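PDB 2AUW: DUF2442 domain-containing protein from Nitrosomonas europaea, which is of unknown function but may bind DNA. Local coordinates for the interface of chains A and B. Coordinates in Å, arbitrary orientation; residue numbers count along the deposited sequence, not the author numbering. Chains: chain A/B, hypothetical protein NE0471.

Contact 1: the interface of chains A and B. Residues chain A 47-48, 70; chain B 4-6, 124.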
loop_
_atom_site.group_PDB
_atom_site.type_symbol
_atom_site.label_atom_id
_atom_site.label_comp_id
_atom_site.label_asym_id
_atom_site.label_seq_id
_atom_site.Cartn_x
_atom_site.Cartn_y
_atom_site.Cartn_z
ATOM N N ALA A 47 1.944 0.596 2.037
ATOM C CA ALA A 47 2.910 -0.354 1.490
ATOM C C ALA A 47 3.225 -1.528 2.438
ATOM O O ALA A 47 3.291 -2.641 1.979
ATOM C CB ALA A 47 4.192 0.369 1.004
ATOM N N PRO A 48 3.427 -1.283 3.749
ATOM C CA PRO A 48 3.707 -2.418 4.643
ATOM C C PRO A 48 2.670 -3.526 4.606
ATOM O O PRO A 48 2.975 -4.688 4.932
ATOM C CB PRO A 48 3.816 -1.747 6.021
ATOM C CG PRO A 48 4.348 -0.398 5.675
ATOM C CD PRO A 48 3.552 -0.007 4.474
ATOM N N PHE A 70 -2.967 -2.159 10.777
ATOM C CA PHE A 70 -2.216 -1.408 11.763
ATOM C C PHE A 70 -3.139 -0.402 12.415
ATOM O O PHE A 70 -3.273 -0.414 13.621
ATOM C CB PHE A 70 -1.037 -0.672 11.126
ATOM C CG PHE A 70 -0.023 -1.584 10.527
ATOM C CD1 PHE A 70 -0.094 -1.932 9.174
ATOM C CD2 PHE A 70 0.991 -2.122 11.309
ATOM C CE1 PHE A 70 0.824 -2.785 8.613
ATOM C CE2 PHE A 70 1.927 -2.991 10.746
ATOM C CZ PHE A 70 1.836 -3.325 9.412
ATOM N N ASN B 4 6.407 1.554 9.732
ATOM C CA ASN B 4 6.515 0.111 9.608
ATOM C C ASN B 4 7.309 -0.204 8.371
ATOM O O ASN B 4 7.481 0.649 7.507
ATOM C CB ASN B 4 5.131 -0.533 9.570
ATOM C CG ASN B 4 4.413 -0.418 10.904
ATOM O OD1 ASN B 4 4.812 -1.041 11.878
ATOM N ND2 ASN B 4 3.377 0.410 10.957
ATOM N N GLU B 5 7.870 -1.397 8.266
ATOM C CA GLU B 5 8.673 -1.588 7.067
ATOM C C GLU B 5 8.156 -2.626 6.067
ATOM O O GLU B 5 7.426 -3.579 6.411
ATOM C CB GLU B 5 10.179 -1.674 7.349
ATOM C CG GLU B 5 11.030 -1.323 6.114
ATOM C CD GLU B 5 12.219 -0.415 6.412
ATOM O OE1 GLU B 5 12.527 0.448 5.555
ATOM O OE2 GLU B 5 12.847 -0.550 7.485
ATOM N N TYR B 6 8.467 -2.338 4.814
ATOM C CA TYR B 6 8.127 -3.154 3.657
ATOM C C TYR B 6 9.428 -3.183 2.871
ATOM O O TYR B 6 10.032 -2.141 2.661
ATOM C CB TYR B 6 7.033 -2.519 2.788
ATOM C CG TYR B 6 6.680 -3.352 1.555
ATOM C CD1 TYR B 6 6.263 -4.664 1.693
ATOM C CD2 TYR B 6 6.756 -2.811 0.271
ATOM C CE1 TYR B 6 5.948 -5.443 0.582
ATOM C CE2 TYR B 6 6.430 -3.584 -0.863
ATOM C CZ TYR B 6 6.025 -4.908 -0.681
ATOM O OH TYR B 6 5.688 -5.717 -1.744
ATOM N N ARG B 124 12.531 3.923 -0.495
ATOM C CA ARG B 124 12.619 3.432 0.876
ATOM C C ARG B 124 12.476 1.898 0.941
ATOM O O ARG B 124 13.103 1.250 1.767
ATOM C CB ARG B 124 11.481 4.078 1.699
ATOM C CG ARG B 124 11.610 3.988 3.191
ATOM C CD ARG B 124 10.343 4.504 3.876
ATOM N NE ARG B 124 9.288 3.486 4.015
ATOM C CZ ARG B 124 9.213 2.580 5.001
ATOM N NH1 ARG B 124 8.204 1.717 5.030
ATOM N NH2 ARG B 124 10.135 2.523 5.959
HETATM O O HOH W 1 4.954 -4.948 6.713
#
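The 3-10 helix 44-50 of chain A, with the loop residue A:Phe70, meets the extended N-terminal segment of chain B, residues 4 to 6, which is backed by B:Arg124 at the end of helix 117-124. A:Phe70 and B:Asn4 reach toward each other tip to tip, and the carboxamide lies stacked over the CD2-CE2 side of the ring with the two planes 28° apart. CG of B:Asn4 is 3.6 Å from CE2 of A:Phe70; a flat amide probably suits this place because it can cover an aromatic face without giving up its polar ends. In B:Asn4, CG lies beside the backbone N (chi1 -69°), anti to the carbonyl carbon, which carries the amide out to the ring. A:Pro48 crosses the same side chain at about a right angle, and CB of A:Pro48 is 4.0 Å from CB of B:Asn4; the rigid proline ring gives a compact apolar surface at little entropic cost. Further along the segment, CB of B:Tyr6 packs 3.8 Å from CA of A:Pro48. The B:Tyr6 ring turns a face to the backbone oxygen O of A:Ala47, which sits 3.5 Å above the ring plane toward its rim; a side chain larger than alanine would be likely to crowd the ring. No direct polar bond crosses here; a water links O of A:Pro48 (2.7 Å) to O of B:Glu5 (2.8 Å). Within chain B, NH1 of B:Arg124 donates to the backbone O of B:Asn4 at 2.8 Å, in the carbonyl plane, while NH2 forms a salt bridge with OE1 of B:Glu5. The site lays this N-terminal loop, held by helix 117-124, against the 3-10 helix, which follows helix 37-42, and the loop after strand 67-68, in a pairing that may not be biological.

Contact 2: the interface of chains A and B. Residues chain A 44-45, 47; chain B 106, 117-118, 121.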
loop_
_atom_site.group_PDB
_atom_site.type_symbol
_atom_site.label_atom_id
_atom_site.label_comp_id
_atom_site.label_asym_id
_atom_site.label_seq_id
_atom_site.Cartn_x
_atom_site.Cartn_y
_atom_site.Cartn_z
ATOM N N PRO A 44 0.897 5.034 -0.880
ATOM C CA PRO A 44 2.250 4.682 -0.407
ATOM C C PRO A 44 2.244 4.223 1.045
ATOM O O PRO A 44 2.927 3.275 1.404
ATOM C CB PRO A 44 3.007 6.003 -0.490
ATOM C CG PRO A 44 2.254 6.851 -1.434
ATOM C CD PRO A 44 0.832 6.400 -1.418
ATOM N N ASP A 45 1.466 4.920 1.859
ATOM C CA ASP A 45 1.382 4.701 3.301
ATOM C C ASP A 45 0.971 3.268 3.643
ATOM O O ASP A 45 1.260 2.787 4.739
ATOM C CB ASP A 45 0.366 5.688 3.876
ATOM C CG ASP A 45 0.637 7.104 3.436
ATOM O OD1 ASP A 45 1.259 7.804 4.253
ATOM O OD2 ASP A 45 0.288 7.493 2.270
ATOM N N ALA A 47 1.944 0.596 2.037
ATOM C CA ALA A 47 2.910 -0.354 1.490
ATOM C C ALA A 47 3.225 -1.528 2.438
ATOM O O ALA A 47 3.291 -2.641 1.979
ATOM C CB ALA A 47 4.192 0.369 1.004
ATOM N N LEU B 106 7.256 10.192 4.876
ATOM C CA LEU B 106 7.034 10.247 3.427
ATOM C C LEU B 106 6.773 11.693 2.971
ATOM O O LEU B 106 7.347 12.145 1.980
ATOM C CB LEU B 106 5.862 9.365 3.004
ATOM C CG LEU B 106 6.011 7.844 3.126
ATOM C CD1 LEU B 106 4.806 7.177 2.471
ATOM C CD2 LEU B 106 7.343 7.313 2.506
ATOM N N ARG B 117 5.621 11.620 -2.785
ATOM C CA ARG B 117 5.606 10.709 -1.645
ATOM C C ARG B 117 5.714 9.271 -2.122
ATOM O O ARG B 117 6.376 8.456 -1.467
ATOM C CB ARG B 117 4.331 10.852 -0.816
ATOM C CG ARG B 117 4.147 12.198 -0.181
ATOM C CD ARG B 117 2.771 12.227 0.485
ATOM N NE ARG B 117 2.760 11.672 1.841
ATOM C CZ ARG B 117 2.252 10.489 2.184
ATOM N NH1 ARG B 117 1.735 9.682 1.269
ATOM N NH2 ARG B 117 2.242 10.118 3.464
ATOM N N ARG B 118 5.085 8.966 -3.266
ATOM C CA ARG B 118 5.173 7.633 -3.817
ATOM C C ARG B 118 6.624 7.262 -4.121
ATOM O O ARG B 118 7.042 6.144 -3.826
ATOM C CB ARG B 118 4.319 7.478 -5.090
ATOM C CG ARG B 118 4.436 6.095 -5.764
ATOM C CD ARG B 118 3.640 6.075 -7.071
ATOM N NE ARG B 118 3.180 4.745 -7.513
ATOM C CZ ARG B 118 2.282 4.003 -6.869
ATOM N NH1 ARG B 118 1.906 2.821 -7.353
ATOM N NH2 ARG B 118 1.777 4.424 -5.718
ATOM N N SER B 121 8.574 6.464 -1.031
ATOM C CA SER B 121 8.238 5.094 -0.656
ATOM C C SER B 121 8.934 4.039 -1.539
ATOM O O SER B 121 9.486 3.073 -1.038
ATOM C CB SER B 121 6.732 4.895 -0.729
ATOM O OG SER B 121 6.396 3.576 -0.363
#
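A:Asp45 and B:Arg117 form an end-on, two-pronged salt bridge across the interface. NH2 of B:Arg117 donates to OD1 of A:Asp45 at 2.6 Å, nearly straight (176° at the hydrogen) and on that oxygen's syn lone pair; NH1 of B:Arg117 reaches OD2 of A:Asp45 at 2.8 Å, also from the syn side but 18° out of the carboxylate plane. The two flat groups lie nearly coplanar, so each charged oxygen has its own N-H, a match that aspartate and arginine make well. The arginine chain bends at chi3 (85°), which brings its tip round to the carboxylate, and CB of B:Leu106 lies 3.6 Å above one face of the B:Arg117 guanidinium, offset toward the rim, where it probably limits its swing. An alanine in place of A:Asp45 would probably leave the B:Arg117 guanidinium without its charged mate and freer to turn. Beside the bridge, A:Pro44 fits between the two helices of chain B: its CB touches CD1 of B:Leu106 at 3.7 Å and CB of B:Ser121 at 3.9 Å, while CG rests 3.8 Å from CA of B:Arg118. A residue larger than serine at B:Ser121 would probably crowd the proline ring. B:Leu106 begins helix 106-113; B:Arg117, B:Arg118 and B:Ser121 belong to helix 117-124. These helices resemble a helix-turn-helix pair, and the site joins them to the start of the 3-10 helix of chain A in the deposited dimer, which may not be the biological one.

The centres of the C-alpha atoms of contact 1 and contact 2 lie about 9 Å apart, and both draw on the 3-10 helix 44-50 of chain A, with contact 1 adding A:Phe70. A:Ala47 belongs to both: its methyl group lies between the two, while its backbone oxygen faces contact 1. On chain B, helix 117-124 serves both, supporting the N-terminal segment from its far end and meeting chain A directly near its beginning. Contact 1 is mainly packing and water; contact 2 adds charge pairing. The whole interface is not an exact two-fold, and the pairing may not be the biological one.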